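Local coordinates for protein putative sesquiterpene cyclase (Kitasatospora setae, PDB 4MC3) that catalyses the magnesium-dependent 1,11-cyclisation of (2E,6E)-farnesyl diphosphate, with addition of water, to the sesquiterpene alcohol (2Z,6E)-hedycaryol and diphosphate, at residues A[46-50]-A[79-83]; A[171-175]-A[219-223]; A[208-213]-A[264-268]; A[215-220]-A[260-265]; A[238-242]-A[253-257]. All blocks are in the same frame, centred on the assembly; numbering follows the deposited sequence.

How the contacts relate
Contact 1 comes first along the chain, closing a loop of 28 mostly helical residues between helices 41-50 and 65-84; it touches none of the others. Contact 2 then joins helix 168-178 to helix 204-225. Contacts 3 and 4 lie in succession along the pairing of that second helix with helix 250-282. Contact 3 crosses contact 2 in sequence, meeting it through the D173-R211 salt bridge, while contact 4 starts on the residues where contact 2 ends, sharing L219 and V220. Contact 5, the tight pairing of helices 238-246 and 250-282, is nested within the loops closed by contacts 3 and 4; D222 OD2 of contact 2 accepts a hydrogen bond from A238 N.

Contact 1 (A[46-50]-A[79-83]); sequences RMRRT and FRIDD
This is a surface contact between two helices of the class I terpene cyclase alpha-helical fold, joining the C-terminal part of helix 41-50 to the part of helix 65-84 carrying the first aspartates of the DDXXXE motif. Both segments are helical; their axes cross at 120° and approach to 11.2 Å, a wide spacing bridged by long side chains. The nearest CA pairs are M47-F79 (7.4 Å) and R46-D83 (8.7 Å).

F79, with chi1 t, reaches into the gap as a flat apolar plate. T50 packs against one face of the ring, R46 CB approaches its edge at 3.7 Å from CZ, and M47 SD makes an oblique Met-aromatic contact, 3.5 Å from F79 CD1. The flexible thioether of M47 suits this place: chi1 t with chi2 and chi3 both p bring SD to the ring. M47 also packs on W29 and I32 of helix 21-35. T50 (chi1 p) returns OG1 to M47 O at 3.0 Å.

Toward the surface, R46, R80 and D83 form a salt-bridge network, the carboxylate offsetting two arginines. D82, probably a Mg2+ ligand as in related enzymes, is out of reach of 46-50. R46 NE lies 3.1 Å from D83 OD1; R46 NE (3.3 Å) and NH2 (3.2 Å) make weak hydrogen bonds to D83 OD2. R80 NH1 lies 3.4 Å from D83 OD2, and a water accepts from R46 NH2 (2.9 Å, weak) and R80 NH1 (3.3 Å).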
# COMPACT_ATOMS: atom_id res chain seq x y z
N ARG A 46 -21.05 3.00 -0.85
CA ARG A 46 -19.69 3.37 -1.28
C ARG A 46 -18.71 2.27 -0.83
O ARG A 46 -17.91 1.80 -1.62
CB ARG A 46 -19.24 4.76 -0.75
CG ARG A 46 -20.06 5.94 -1.30
CD ARG A 46 -19.44 7.31 -1.01
NE ARG A 46 -19.52 7.68 0.41
CZ ARG A 46 -20.49 8.39 0.98
NH1 ARG A 46 -21.54 8.86 0.29
NH2 ARG A 46 -20.42 8.65 2.29
N MET A 47 -18.82 1.86 0.44
CA MET A 47 -17.97 0.79 0.98
C MET A 47 -18.15 -0.50 0.19
O MET A 47 -17.18 -1.10 -0.23
CB MET A 47 -18.21 0.56 2.48
CG MET A 47 -17.24 -0.46 3.10
SD MET A 47 -15.50 0.06 3.20
CE MET A 47 -15.53 1.08 4.71
N ARG A 48 -19.40 -0.90 -0.06
CA ARG A 48 -19.65 -2.10 -0.86
C ARG A 48 -18.98 -2.01 -2.21
O ARG A 48 -18.40 -2.98 -2.68
CB ARG A 48 -21.16 -2.33 -1.11
CG ARG A 48 -21.90 -2.97 0.03
CD ARG A 48 -23.35 -3.26 -0.38
NE ARG A 48 -24.26 -3.03 0.73
CZ ARG A 48 -25.13 -2.03 0.82
NH1 ARG A 48 -25.27 -1.13 -0.15
NH2 ARG A 48 -25.89 -1.94 1.90
N ARG A 49 -19.08 -0.84 -2.84
CA ARG A 49 -18.58 -0.62 -4.18
C ARG A 49 -17.06 -0.46 -4.27
O ARG A 49 -16.49 -0.62 -5.35
CB ARG A 49 -19.29 0.59 -4.82
CG ARG A 49 -20.72 0.27 -5.23
CD ARG A 49 -21.59 1.51 -5.36
NE ARG A 49 -21.06 2.49 -6.31
CZ ARG A 49 -20.95 3.80 -6.09
NH1 ARG A 49 -21.36 4.36 -4.95
NH2 ARG A 49 -20.44 4.58 -7.04
N THR A 50 -16.39 -0.19 -3.15
CA THR A 50 -14.92 -0.03 -3.21
C THR A 50 -14.21 -1.37 -3.43
O THR A 50 -13.07 -1.38 -3.86
CB THR A 50 -14.31 0.56 -1.92
OG1 THR A 50 -14.38 -0.38 -0.83
CG2 THR A 50 -15.00 1.81 -1.53
N PHE A 79 -10.33 3.30 3.60
CA PHE A 79 -11.36 3.76 2.68
C PHE A 79 -12.21 4.83 3.30
O PHE A 79 -12.48 5.87 2.65
CB PHE A 79 -12.28 2.64 2.16
CG PHE A 79 -13.49 3.21 1.45
CD1 PHE A 79 -14.73 3.29 2.07
CD2 PHE A 79 -13.33 3.86 0.21
CE1 PHE A 79 -15.81 3.88 1.45
CE2 PHE A 79 -14.41 4.46 -0.41
CZ PHE A 79 -15.65 4.47 0.21
N ARG A 80 -12.62 4.62 4.54
CA ARG A 80 -13.47 5.59 5.23
C ARG A 80 -12.71 6.89 5.49
O ARG A 80 -13.27 7.96 5.27
CB ARG A 80 -14.03 5.01 6.51
CG ARG A 80 -14.96 5.95 7.28
CD ARG A 80 -16.15 6.42 6.45
NE ARG A 80 -17.11 7.07 7.34
CZ ARG A 80 -18.20 7.73 6.96
NH1 ARG A 80 -18.53 7.85 5.67
NH2 ARG A 80 -18.97 8.28 7.88
N ILE A 81 -11.43 6.81 5.88
CA ILE A 81 -10.61 8.02 6.08
C ILE A 81 -10.56 8.79 4.76
O ILE A 81 -10.76 10.00 4.74
CB ILE A 81 -9.19 7.63 6.54
CG1 ILE A 81 -9.22 7.16 7.99
CG2 ILE A 81 -8.24 8.83 6.36
CD1 ILE A 81 -7.95 6.49 8.45
N ASP A 82 -10.33 8.08 3.66
CA ASP A 82 -10.19 8.71 2.35
C ASP A 82 -11.48 9.34 1.89
O ASP A 82 -11.46 10.43 1.33
CB ASP A 82 -9.73 7.68 1.31
CG ASP A 82 -9.42 8.31 -0.03
OD1 ASP A 82 -8.32 8.92 -0.18
OD2 ASP A 82 -10.28 8.21 -0.93
N ASP A 83 -12.60 8.67 2.15
CA ASP A 83 -13.92 9.16 1.81
C ASP A 83 -14.24 10.49 2.53
O ASP A 83 -14.84 11.38 1.94
CB ASP A 83 -14.97 8.11 2.21
CG ASP A 83 -16.36 8.46 1.72
OD1 ASP A 83 -16.55 8.53 0.50
OD2 ASP A 83 -17.27 8.67 2.57
O HOH W 1 -21.43 9.19 4.93

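Contact 2 (A[171-175]-A[219-223]); sequences YLDRR and LVNDV
Both segments are regular helix, with R175 N bonded to Y171 O (2.7 Å) and V223 N to L219 O (3.1 Å). Their N-to-C directions make an angle of 105° and their axes stay 12.6 Å apart, the closest CA pair being R175-L219 at 8.7 Å, so long side chains span the gap. Y171 and R175, one turn apart and both chi1 t, reach for D222, whose chi1 m carboxylate faces them. Y171 OH donates to D222 OD2 in a short 2.5 Å hydrogen bond; R175 gives NE (3.2 Å) and NH2 (3.0 Å) to D222 OD1 as a salt bridge. An aspartate suits this buried spot because its two oxygens can serve both donors, and OD2 also takes the backbone N of A238. Beside the polar group, L172 CD2 meets L219 CD2 at 3.9 Å. R175 NH2 also lies 2.9 Å from N221 OD1, while N221 ND2 is bonded to H310. R175 probably binds the substrate and N221 a Mg2+ ion, as in related enzymes, and N221 touches the bound nerolidol. Fixing the arginine beside the first two residues of the NXXXSXXXE motif is characteristic of the diphosphate- and metal-binding end of a class I terpene cyclase active site.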
# COMPACT_ATOMS: atom_id res chain seq x y z
N TYR A 171 7.34 13.50 -6.72
CA TYR A 171 6.06 12.77 -6.79
C TYR A 171 6.28 11.30 -6.50
O TYR A 171 5.56 10.70 -5.67
CB TYR A 171 5.34 12.99 -8.12
CG TYR A 171 4.14 12.05 -8.33
CD1 TYR A 171 2.96 12.23 -7.64
CD2 TYR A 171 4.22 10.96 -9.17
CE1 TYR A 171 1.90 11.39 -7.83
CE2 TYR A 171 3.17 10.11 -9.36
CZ TYR A 171 1.98 10.33 -8.70
OH TYR A 171 0.91 9.48 -8.84
N LEU A 172 7.26 10.66 -7.16
CA LEU A 172 7.42 9.22 -6.93
C LEU A 172 7.83 8.91 -5.48
O LEU A 172 7.46 7.89 -4.90
CB LEU A 172 8.42 8.57 -7.91
CG LEU A 172 8.11 8.68 -9.39
CD1 LEU A 172 9.21 8.02 -10.24
CD2 LEU A 172 6.78 8.02 -9.67
N ASP A 173 8.60 9.80 -4.89
CA ASP A 173 9.07 9.61 -3.52
C ASP A 173 7.87 9.56 -2.58
O ASP A 173 7.90 8.78 -1.61
CB ASP A 173 9.97 10.76 -3.09
CG ASP A 173 11.38 10.66 -3.64
OD1 ASP A 173 11.79 9.59 -4.14
OD2 ASP A 173 12.15 11.64 -3.45
N ARG A 174 6.86 10.37 -2.81
CA ARG A 174 5.62 10.37 -2.00
C ARG A 174 4.60 9.31 -2.45
O ARG A 174 3.90 8.68 -1.59
CB ARG A 174 5.00 11.73 -1.86
CG ARG A 174 4.30 12.24 -3.03
CD ARG A 174 3.61 13.57 -2.64
NE ARG A 174 3.11 14.16 -3.84
CZ ARG A 174 3.84 14.93 -4.66
NH1 ARG A 174 3.31 15.40 -5.77
NH2 ARG A 174 5.11 15.24 -4.37
N ARG A 175 4.56 9.02 -3.75
CA ARG A 175 3.63 8.08 -4.30
C ARG A 175 3.88 6.65 -3.78
O ARG A 175 2.93 5.86 -3.64
CB ARG A 175 3.67 8.09 -5.84
CG ARG A 175 2.60 7.30 -6.49
CD ARG A 175 1.22 7.78 -6.18
NE ARG A 175 0.24 7.11 -7.02
CZ ARG A 175 -0.79 6.41 -6.56
NH1 ARG A 175 -1.04 6.29 -5.25
NH2 ARG A 175 -1.55 5.82 -7.43
N LEU A 219 2.07 3.34 -10.46
CA LEU A 219 2.15 3.92 -11.79
C LEU A 219 1.09 3.27 -12.71
O LEU A 219 0.49 3.95 -13.55
CB LEU A 219 3.54 3.77 -12.37
CG LEU A 219 4.58 4.67 -11.73
CD1 LEU A 219 5.97 4.23 -12.07
CD2 LEU A 219 4.37 6.12 -12.11
N VAL A 220 0.88 1.96 -12.53
CA VAL A 220 -0.20 1.30 -13.28
C VAL A 220 -1.53 1.94 -12.86
O VAL A 220 -2.36 2.27 -13.73
CB VAL A 220 -0.17 -0.23 -13.06
CG1 VAL A 220 -1.48 -0.89 -13.51
CG2 VAL A 220 1.05 -0.79 -13.75
N ASN A 221 -1.75 2.11 -11.55
CA ASN A 221 -2.93 2.83 -11.02
C ASN A 221 -3.08 4.21 -11.68
O ASN A 221 -4.17 4.56 -12.09
CB ASN A 221 -2.93 2.92 -9.48
CG ASN A 221 -4.07 3.74 -8.90
OD1 ASN A 221 -4.00 4.97 -8.83
ND2 ASN A 221 -5.12 3.07 -8.42
N ASP A 222 -1.99 4.95 -11.82
CA ASP A 222 -2.03 6.29 -12.39
C ASP A 222 -2.56 6.23 -13.83
O ASP A 222 -3.37 7.06 -14.24
CB ASP A 222 -0.65 6.97 -12.38
CG ASP A 222 -0.23 7.48 -11.04
OD1 ASP A 222 -0.91 7.29 -10.01
OD2 ASP A 222 0.87 8.13 -11.00
N VAL A 223 -2.09 5.26 -14.60
CA VAL A 223 -2.51 5.13 -15.99
C VAL A 223 -4.01 4.82 -16.09
O VAL A 223 -4.72 5.42 -16.93
CB VAL A 223 -1.68 4.08 -16.75
CG1 VAL A 223 -2.25 3.79 -18.13
CG2 VAL A 223 -0.21 4.53 -16.86

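Contact 3 (A[208-213]-A[264-268]); sequences KLRRAG and QLHTV
Helices 204-225 and 250-282 pack nearly antiparallel here, at 155° (signed crossing -155°), with axes 8.4 Å apart and CA pairs L209-V268 at 5.2 Å and A212-Q264 at 5.0 Å. K208, with every chi t, reaches across with its extended chain, CE 3.7 Å from T267 CG2, and carries NZ on to a salt bridge with E274. L209 follows, its CD1 3.6 Å from V268 CG1. One turn on from K208, A212 points toward the partner and has the largest covered area of its segment: its CB touches T267 CG2 (3.6 Å) and V268 CG2 (3.7 Å), and its O lies 3.5 Å from Q264 CB. A methyl is small enough to permit the close approach. The backbone N of buried G213 lies 3.5 Å from V268 CG2, which packs directly on the main chain. T267 turns OG1 back to A263 O, presenting its methyl. With no hydrogen bond between the segments, the helices are held here by close-fitting apolar surfaces, and the polar ends find partners outside them.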
# COMPACT_ATOMS: atom_id res chain seq x y z
N LYS A 208 14.78 -1.73 -1.91
CA LYS A 208 14.72 -1.56 -3.34
C LYS A 208 13.50 -2.25 -3.88
O LYS A 208 12.79 -1.73 -4.79
CB LYS A 208 16.00 -2.11 -3.96
CG LYS A 208 16.12 -2.05 -5.49
CD LYS A 208 17.51 -2.56 -5.88
CE LYS A 208 17.66 -2.73 -7.38
NZ LYS A 208 19.06 -3.07 -7.79
N LEU A 209 13.26 -3.46 -3.38
CA LEU A 209 12.07 -4.24 -3.79
C LEU A 209 10.78 -3.53 -3.40
O LEU A 209 9.83 -3.47 -4.21
CB LEU A 209 12.13 -5.63 -3.09
CG LEU A 209 10.94 -6.57 -3.33
CD1 LEU A 209 10.74 -6.89 -4.79
CD2 LEU A 209 11.13 -7.84 -2.51
N ARG A 210 10.73 -3.06 -2.16
CA ARG A 210 9.53 -2.41 -1.62
C ARG A 210 9.22 -1.15 -2.47
O ARG A 210 8.09 -0.93 -2.88
CB ARG A 210 9.76 -2.02 -0.15
CG ARG A 210 8.65 -1.25 0.56
CD ARG A 210 8.96 -0.87 2.00
NE ARG A 210 9.18 -2.08 2.77
CZ ARG A 210 10.36 -2.51 3.29
NH1 ARG A 210 11.45 -1.80 3.24
NH2 ARG A 210 10.38 -3.69 3.90
N ARG A 211 10.21 -0.32 -2.74
CA ARG A 211 10.00 0.89 -3.52
C ARG A 211 9.58 0.58 -4.93
O ARG A 211 8.58 1.14 -5.44
CB ARG A 211 11.26 1.78 -3.52
CG ARG A 211 11.11 2.96 -4.50
CD ARG A 211 12.33 3.87 -4.46
NE ARG A 211 12.26 4.80 -5.57
CZ ARG A 211 11.95 6.10 -5.51
NH1 ARG A 211 11.69 6.71 -4.38
NH2 ARG A 211 11.96 6.78 -6.65
N ALA A 212 10.27 -0.33 -5.61
CA ALA A 212 9.94 -0.64 -6.98
C ALA A 212 8.61 -1.30 -7.12
O ALA A 212 7.84 -1.01 -8.07
CB ALA A 212 11.03 -1.49 -7.62
N GLY A 213 8.28 -2.22 -6.21
CA GLY A 213 6.99 -2.86 -6.27
C GLY A 213 5.88 -1.85 -6.04
O GLY A 213 4.84 -1.86 -6.74
N GLN A 264 10.39 -0.39 -13.29
CA GLN A 264 10.10 -0.88 -11.94
C GLN A 264 10.07 -2.40 -11.88
O GLN A 264 10.57 -2.98 -10.89
CB GLN A 264 8.81 -0.29 -11.32
CG GLN A 264 8.71 1.23 -11.30
CD GLN A 264 9.96 1.84 -10.75
OE1 GLN A 264 10.43 1.52 -9.65
NE2 GLN A 264 10.57 2.71 -11.55
N LEU A 265 9.43 -3.02 -12.87
CA LEU A 265 9.40 -4.47 -12.97
C LEU A 265 10.80 -5.08 -12.96
O LEU A 265 11.06 -6.03 -12.21
CB LEU A 265 8.63 -4.97 -14.18
CG LEU A 265 8.70 -6.48 -14.38
CD1 LEU A 265 8.12 -7.26 -13.21
CD2 LEU A 265 8.00 -6.78 -15.71
N HIS A 266 11.67 -4.55 -13.81
CA HIS A 266 13.02 -5.09 -13.88
C HIS A 266 13.81 -4.84 -12.60
O HIS A 266 14.59 -5.68 -12.19
CB HIS A 266 13.71 -4.62 -15.14
CG HIS A 266 13.15 -5.29 -16.37
ND1 HIS A 266 13.50 -6.57 -16.72
CD2 HIS A 266 12.21 -4.90 -17.26
CE1 HIS A 266 12.83 -6.93 -17.81
NE2 HIS A 266 12.04 -5.93 -18.15
N THR A 267 13.51 -3.73 -11.91
CA THR A 267 14.08 -3.46 -10.60
C THR A 267 13.58 -4.47 -9.53
O THR A 267 14.36 -4.89 -8.66
CB THR A 267 13.79 -2.00 -10.18
OG1 THR A 267 14.34 -1.10 -11.17
CG2 THR A 267 14.41 -1.67 -8.88
N VAL A 268 12.29 -4.83 -9.60
CA VAL A 268 11.76 -5.88 -8.73
C VAL A 268 12.49 -7.21 -8.95
O VAL A 268 12.90 -7.86 -7.98
CB VAL A 268 10.23 -6.07 -8.87
CG1 VAL A 268 9.75 -7.39 -8.26
CG2 VAL A 268 9.55 -4.86 -8.21

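Contact 4 (A[215-220]-A[260-265]); sequences LHIALV and LVEAQL
The buried pairing of helices 204-225 and 250-282, two members of the alpha-helical terpene cyclase fold, continues here as near-antiparallel packing: 158° between directions (signed crossing -158°), axes 8.8 Å apart, H216 opposite V261 with CA atoms 5.3 Å apart.

Apolar packing dominates. L219 (chi1 m, chi2 t) projects at the partner, with CB 3.6 Å from V261 CG2 and CD1 3.9 Å from L260 CD1. V261, with chi1 t, also sets CG1 3.9 Å from V220 CG2. Valine suits a close crossing because its methyls stay near the backbone. Facing away from this interface, I217 touches the bound nerolidol, so one face of the helix lines the pocket while another packs on helix 250-282.

Mixed contacts use the aliphatic part of Q264, whose CB lies 3.9 Å from H216 CB and whose CG lies 4.1 Å from L219 CD1. Its m,m conformation curls the amide back, giving a weak bond from NE2 to L260 O (3.4 Å).

The polar element is H216, chi1 t: V261 CG1 covers one ring face, 3.4 Å from NE2, and a water links H216 NE2 (2.9 Å) to E262 OE2 (2.8 Å).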
# COMPACT_ATOMS: atom_id res chain seq x y z
N LEU A 215 5.95 1.34 -6.59
CA LEU A 215 5.88 2.24 -7.72
C LEU A 215 5.31 1.57 -8.96
O LEU A 215 4.57 2.21 -9.71
CB LEU A 215 7.22 2.89 -8.02
CG LEU A 215 7.64 3.95 -6.98
CD1 LEU A 215 9.01 4.52 -7.37
CD2 LEU A 215 6.61 5.08 -6.72
N HIS A 216 5.58 0.29 -9.17
CA HIS A 216 4.95 -0.41 -10.30
C HIS A 216 3.43 -0.35 -10.18
O HIS A 216 2.71 0.07 -11.10
CB HIS A 216 5.40 -1.85 -10.34
CG HIS A 216 4.87 -2.62 -11.51
ND1 HIS A 216 3.58 -3.09 -11.58
CD2 HIS A 216 5.48 -2.99 -12.67
CE1 HIS A 216 3.42 -3.74 -12.73
NE2 HIS A 216 4.55 -3.70 -13.40
N ILE A 217 2.92 -0.71 -8.99
CA ILE A 217 1.53 -0.73 -8.68
C ILE A 217 0.95 0.65 -8.82
O ILE A 217 -0.15 0.84 -9.37
CB ILE A 217 1.34 -1.34 -7.26
CG1 ILE A 217 1.72 -2.82 -7.28
CG2 ILE A 217 -0.04 -1.13 -6.74
CD1 ILE A 217 1.93 -3.45 -5.92
N ALA A 218 1.60 1.65 -8.23
CA ALA A 218 1.09 3.02 -8.27
C ALA A 218 1.05 3.61 -9.65
O ALA A 218 0.07 4.33 -9.99
CB ALA A 218 1.88 3.92 -7.38
N LEU A 219 2.07 3.34 -10.46
CA LEU A 219 2.15 3.92 -11.79
C LEU A 219 1.09 3.27 -12.71
O LEU A 219 0.49 3.95 -13.55
CB LEU A 219 3.54 3.77 -12.37
CG LEU A 219 4.58 4.67 -11.73
CD1 LEU A 219 5.97 4.23 -12.07
CD2 LEU A 219 4.37 6.12 -12.11
N VAL A 220 0.88 1.96 -12.53
CA VAL A 220 -0.20 1.30 -13.28
C VAL A 220 -1.53 1.94 -12.86
O VAL A 220 -2.36 2.27 -13.73
CB VAL A 220 -0.17 -0.23 -13.06
CG1 VAL A 220 -1.48 -0.89 -13.51
CG2 VAL A 220 1.05 -0.79 -13.75
N LEU A 260 8.58 3.64 -17.61
CA LEU A 260 8.88 3.68 -16.16
C LEU A 260 8.39 2.45 -15.43
O LEU A 260 9.08 1.95 -14.53
CB LEU A 260 8.27 4.92 -15.48
CG LEU A 260 9.12 5.99 -14.84
CD1 LEU A 260 8.23 6.81 -13.93
CD2 LEU A 260 10.28 5.44 -14.06
N VAL A 261 7.17 2.03 -15.74
CA VAL A 261 6.63 0.80 -15.17
C VAL A 261 7.52 -0.41 -15.48
O VAL A 261 7.80 -1.24 -14.60
CB VAL A 261 5.18 0.54 -15.66
CG1 VAL A 261 4.65 -0.83 -15.29
CG2 VAL A 261 4.21 1.58 -15.13
N GLU A 262 7.93 -0.56 -16.76
CA GLU A 262 8.79 -1.66 -17.09
C GLU A 262 10.08 -1.58 -16.29
O GLU A 262 10.58 -2.60 -15.80
CB GLU A 262 9.04 -1.72 -18.61
CG GLU A 262 7.81 -2.17 -19.40
CD GLU A 262 7.13 -3.43 -18.82
OE1 GLU A 262 7.79 -4.51 -18.87
OE2 GLU A 262 5.95 -3.33 -18.34
N ALA A 263 10.63 -0.38 -16.12
CA ALA A 263 11.78 -0.20 -15.28
C ALA A 263 11.56 -0.69 -13.84
O ALA A 263 12.46 -1.32 -13.22
CB ALA A 263 12.22 1.27 -15.29
N GLN A 264 10.39 -0.39 -13.29
CA GLN A 264 10.10 -0.88 -11.94
C GLN A 264 10.07 -2.40 -11.88
O GLN A 264 10.57 -2.98 -10.89
CB GLN A 264 8.81 -0.29 -11.32
CG GLN A 264 8.71 1.23 -11.30
CD GLN A 264 9.96 1.84 -10.75
OE1 GLN A 264 10.43 1.52 -9.65
NE2 GLN A 264 10.57 2.71 -11.55
N LEU A 265 9.43 -3.02 -12.87
CA LEU A 265 9.40 -4.47 -12.97
C LEU A 265 10.80 -5.08 -12.96
O LEU A 265 11.06 -6.03 -12.21
CB LEU A 265 8.63 -4.97 -14.18
CG LEU A 265 8.70 -6.48 -14.38
CD1 LEU A 265 8.12 -7.26 -13.21
CD2 LEU A 265 8.00 -6.78 -15.71
O HOH W 2 4.74 -4.57 -16.15

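Contact 5 (A[238-242]-A[253-257]); sequences AVTII and AVDQV
Two consecutive helices joined by a short connection pack here, the start of helix 238-246 against the early part of helix 250-282, the segments crossing at 121° with axes 8.6 Å apart and V239 CA 5.4 Å from A253 CA. Small A253 makes the hollow that allows this proximity: its CB sits 3.5 Å from V239 O and 3.9 Å from V239 CG1, where a bulkier residue would press on the backbone. V239 (chi1 t) is a bump beside it, fitting CG1 against V254 CG2 (3.9 Å) and CG2 against V257 CG2 (3.8 Å).

The bump from the other helix is V257, chi1 t, whose CG2 enters a recess bounded by A238 CB (4.0 Å), V239 CG2 and I242 CD1 (3.8 Å). A238 is short enough to form the floor, while I242, with chi1 m and chi2 t, extends along one side. I242 also sends CG2 to A253 CB (4.2 Å), and the Q256 side chain borders it toward the surface. Branched residues give the surface its relief; alanines give it depth. A238 N is hydrogen-bonded to D222 OD2, and V239 and V257 both touch V223, so the pair packs beside helix 204-225, which carries the start of the NXXXSXXXE motif. It is an apolar packing of sequential helices in the all-alpha class I terpene cyclase fold.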
# COMPACT_ATOMS: atom_id res chain seq x y z
N ALA A 238 1.41 10.58 -12.51
CA ALA A 238 2.65 10.63 -13.29
C ALA A 238 2.37 10.98 -14.75
O ALA A 238 3.18 11.62 -15.40
CB ALA A 238 3.37 9.29 -13.20
N VAL A 239 1.25 10.51 -15.29
CA VAL A 239 0.91 10.80 -16.67
C VAL A 239 0.78 12.30 -16.87
O VAL A 239 1.40 12.91 -17.76
CB VAL A 239 -0.37 10.10 -17.11
CG1 VAL A 239 -0.70 10.51 -18.54
CG2 VAL A 239 -0.22 8.60 -17.02
N THR A 240 -0.02 12.90 -16.02
CA THR A 240 -0.26 14.34 -16.06
C THR A 240 1.02 15.14 -15.85
O THR A 240 1.23 16.14 -16.49
CB THR A 240 -1.31 14.71 -14.99
OG1 THR A 240 -2.46 13.90 -15.25
CG2 THR A 240 -1.67 16.17 -15.02
N ILE A 241 1.84 14.72 -14.89
CA ILE A 241 3.07 15.41 -14.56
C ILE A 241 4.00 15.47 -15.78
O ILE A 241 4.59 16.52 -16.06
CB ILE A 241 3.74 14.78 -13.34
CG1 ILE A 241 2.93 15.12 -12.07
CG2 ILE A 241 5.17 15.24 -13.21
CD1 ILE A 241 3.26 14.26 -10.85
N ILE A 242 4.15 14.35 -16.46
CA ILE A 242 4.99 14.28 -17.68
C ILE A 242 4.38 15.13 -18.80
O ILE A 242 5.07 15.96 -19.41
CB ILE A 242 5.24 12.83 -18.12
CG1 ILE A 242 6.09 12.10 -17.05
CG2 ILE A 242 5.89 12.76 -19.51
CD1 ILE A 242 6.17 10.60 -17.24
N ALA A 253 2.62 10.74 -23.14
CA ALA A 253 2.91 10.71 -21.70
C ALA A 253 2.65 9.31 -21.11
O ALA A 253 3.41 8.84 -20.25
CB ALA A 253 2.12 11.74 -20.98
N VAL A 254 1.56 8.68 -21.54
CA VAL A 254 1.23 7.31 -21.15
C VAL A 254 2.35 6.36 -21.54
O VAL A 254 2.73 5.47 -20.75
CB VAL A 254 -0.12 6.84 -21.74
CG1 VAL A 254 -0.28 5.32 -21.62
CG2 VAL A 254 -1.26 7.53 -21.04
N ASP A 255 2.85 6.51 -22.75
CA ASP A 255 3.89 5.60 -23.23
C ASP A 255 5.16 5.75 -22.40
O ASP A 255 5.84 4.79 -22.12
CB ASP A 255 4.18 5.85 -24.72
CG ASP A 255 2.98 5.52 -25.64
OD1 ASP A 255 2.00 4.90 -25.17
OD2 ASP A 255 3.04 5.87 -26.85
N GLN A 256 5.45 6.97 -21.99
CA GLN A 256 6.58 7.23 -21.12
C GLN A 256 6.41 6.63 -19.70
O GLN A 256 7.39 6.15 -19.11
CB GLN A 256 6.87 8.70 -21.08
CG GLN A 256 7.37 9.17 -22.45
CD GLN A 256 7.61 10.66 -22.50
OE1 GLN A 256 6.77 11.43 -23.01
NE2 GLN A 256 8.73 11.08 -21.94
N VAL A 257 5.19 6.70 -19.17
CA VAL A 257 4.91 6.04 -17.90
C VAL A 257 5.06 4.50 -18.05
O VAL A 257 5.61 3.85 -17.16
CB VAL A 257 3.54 6.45 -17.32
CG1 VAL A 257 3.18 5.57 -16.12
CG2 VAL A 257 3.53 7.92 -16.95